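Local coordinates for protein cytochrome B5-HOST origin (Ostreococcus tauri virus 2, PDB 4B8N) that binds haem in a cytochrome b5 fold and probably serves as an electron carrier, encoded by a virus of a green alga, at residues D15-I21 against L86-K90. Residues are numbered along the deposited sequence; the frame is centred on the assembly and turned at random. Where two conformers were deposited one is given.
Sequences DLSLTEI and LGPVK
Leu16 O accepts a nearly straight hydrogen bond from Lys90 N (2.8 Å, 173° at the hydrogen), joining the two ends of the cytochrome b5 domain: the turn that leads into helix 18-22 and the tail that leaves edge strand 85-88. The amide approaches above the carbonyl plane, 53° out of it, and the same oxygen receives a CA-H...O contact from Val89 CA at 3.4 Å. Leu16 is the centre of an inverse gamma turn. Ser17, at the N-cap, follows it, its OG accepting from Glu20 N. Strand 85-88 carries a classic beta bulge, Leu86 and Gly87 both facing Val38.

Leu16 contributes the largest share of the contact. With CG beside the backbone N (chi1 -62°), its CD1 extends toward the strand, 3.5 Å from Pro88 O and 4.2 Å from Leu86 CB; both leucines also touch Trp31 on strand 29-34. Next to Leu16, Val89 divides its two methyls between helix residues. CG1 meets Leu18 CD2 at 3.7 Å, whereas CG2 meets Ile21 CD1, the side chains of Ile21 and Val89 crossing at about a right angle. Val38 lies against both Ile21 and Val89, and Ile33 against Leu18 and Ile21, which packs the short helix onto the sheet, on the side of the domain away from the haem.

Lys90 bends back over Leu16 through its bends at chi2 and chi3, laying CD against Leu16 CB, while CG passes Asp15 OD2. The ammonium does not reach that carboxylate; it turns instead to the backbone of its own segment, where NZ donates to Pro88 O at 2.7 Å in the carbonyl plane and sits 3.4 Å from Leu16 CD1.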
loop_
_atom_site.group_PDB
_atom_site.type_symbol
_atom_site.label_atom_id
_atom_site.label_comp_id
_atom_site.label_asym_id
_atom_site.label_seq_id
_atom_site.Cartn_x
_atom_site.Cartn_y
_atom_site.Cartn_z
ATOM N N ASP A 15 -5.483 -3.247 14.991
ATOM C CA ASP A 15 -6.011 -3.827 13.746
ATOM C C ASP A 15 -5.971 -2.785 12.620
ATOM O O ASP A 15 -5.400 -1.710 12.792
ATOM C CB ASP A 15 -7.445 -4.347 13.957
ATOM C CG ASP A 15 -8.402 -3.280 14.532
ATOM O OD1 ASP A 15 -7.938 -2.219 15.014
ATOM O OD2 ASP A 15 -9.633 -3.513 14.504
ATOM N N LEU A 16 -6.598 -3.079 11.482
ATOM C CA LEU A 16 -6.477 -2.228 10.287
ATOM C C LEU A 16 -7.349 -0.949 10.269
ATOM O O LEU A 16 -7.968 -0.616 9.255
ATOM C CB LEU A 16 -6.701 -3.073 9.018
ATOM C CG LEU A 16 -5.689 -4.207 8.771
ATOM C CD1 LEU A 16 -6.062 -5.040 7.544
ATOM C CD2 LEU A 16 -4.280 -3.654 8.622
ATOM N N SER A 17 -7.374 -0.211 11.376
ATOM C CA SER A 17 -8.059 1.089 11.387
ATOM C C SER A 17 -7.196 2.155 10.713
ATOM O O SER A 17 -5.979 2.010 10.629
ATOM C CB SER A 17 -8.380 1.516 12.813
ATOM O OG SER A 17 -7.188 1.815 13.523
ATOM N N LEU A 18 -7.822 3.236 10.263
ATOM C CA LEU A 18 -7.093 4.336 9.637
ATOM C C LEU A 18 -6.031 4.899 10.567
ATOM O O LEU A 18 -4.926 5.228 10.131
ATOM C CB LEU A 18 -8.055 5.434 9.185
ATOM C CG LEU A 18 -9.110 5.044 8.143
ATOM C CD1 LEU A 18 -10.112 6.178 7.979
ATOM C CD2 LEU A 18 -8.459 4.722 6.812
ATOM N N THR A 19 -6.368 4.976 11.853
ATOM C CA THR A 19 -5.430 5.402 12.890
ATOM C C THR A 19 -4.191 4.518 12.908
ATOM O O THR A 19 -3.061 5.018 12.892
ATOM C CB THR A 19 -6.109 5.443 14.283
ATOM O OG1 THR A 19 -7.035 6.533 14.315
ATOM C CG2 THR A 19 -5.089 5.648 15.412
ATOM N N GLU A 20 -4.390 3.205 12.942
ATOM C CA GLU A 20 -3.258 2.295 12.956
ATOM C C GLU A 20 -2.494 2.356 11.632
ATOM O O GLU A 20 -1.257 2.332 11.621
ATOM C CB GLU A 20 -3.686 0.864 13.297
ATOM C CG GLU A 20 -2.615 -0.204 13.080
ATOM C CD GLU A 20 -1.431 -0.112 14.035
ATOM O OE1 GLU A 20 -1.562 0.513 15.115
ATOM O OE2 GLU A 20 -0.359 -0.679 13.704
ATOM N N ILE A 21 -3.222 2.473 10.524
ATOM C CA ILE A 21 -2.577 2.506 9.197
ATOM C C ILE A 21 -1.631 3.709 9.075
ATOM O O ILE A 21 -0.495 3.586 8.608
ATOM C CB ILE A 21 -3.619 2.495 8.047
ATOM C CG1 ILE A 21 -4.389 1.171 8.036
ATOM C CG2 ILE A 21 -2.945 2.717 6.685
ATOM C CD1 ILE A 21 -5.699 1.214 7.267
ATOM N N LEU A 86 -2.690 -7.314 3.522
ATOM C CA LEU A 86 -3.003 -7.422 4.935
ATOM C C LEU A 86 -4.493 -7.603 5.196
ATOM O O LEU A 86 -4.865 -8.308 6.126
ATOM C CB LEU A 86 -2.453 -6.216 5.711
ATOM C CG LEU A 86 -0.952 -5.923 5.547
ATOM C CD1 LEU A 86 -0.565 -4.835 6.519
ATOM C CD2 LEU A 86 -0.075 -7.158 5.763
ATOM N N GLY A 87 -5.333 -6.974 4.375
ATOM C CA GLY A 87 -6.786 -7.076 4.524
ATOM C C GLY A 87 -7.505 -5.742 4.368
ATOM O O GLY A 87 -6.879 -4.717 4.076
ATOM N N PRO A 88 -8.834 -5.737 4.574
ATOM C CA PRO A 88 -9.581 -4.502 4.391
ATOM C C PRO A 88 -9.452 -3.530 5.581
ATOM O O PRO A 88 -9.252 -3.966 6.723
ATOM C CB PRO A 88 -11.026 -5.002 4.241
ATOM C CG PRO A 88 -11.078 -6.216 5.126
ATOM C CD PRO A 88 -9.694 -6.837 5.064
ATOM N N VAL A 89 -9.545 -2.228 5.290
ATOM C CA VAL A 89 -9.620 -1.177 6.313
ATOM C C VAL A 89 -10.799 -1.438 7.263
ATOM O O VAL A 89 -11.901 -1.774 6.820
ATOM C CB VAL A 89 -9.789 0.221 5.658
ATOM C CG1 VAL A 89 -10.012 1.313 6.700
ATOM C CG2 VAL A 89 -8.579 0.573 4.810
ATOM N N LYS A 90 -10.552 -1.307 8.560
ATOM C CA LYS A 90 -11.605 -1.422 9.563
ATOM C C LYS A 90 -12.191 -0.050 9.872
ATOM O O LYS A 90 -11.500 0.823 10.414
ATOM C CB LYS A 90 -11.079 -2.097 10.834
ATOM C CG LYS A 90 -11.151 -3.621 10.791
ATOM C CD LYS A 90 -9.993 -4.209 10.009
ATOM C CE LYS A 90 -10.372 -5.497 9.289
ATOM N NZ LYS A 90 -9.223 -5.974 8.465
#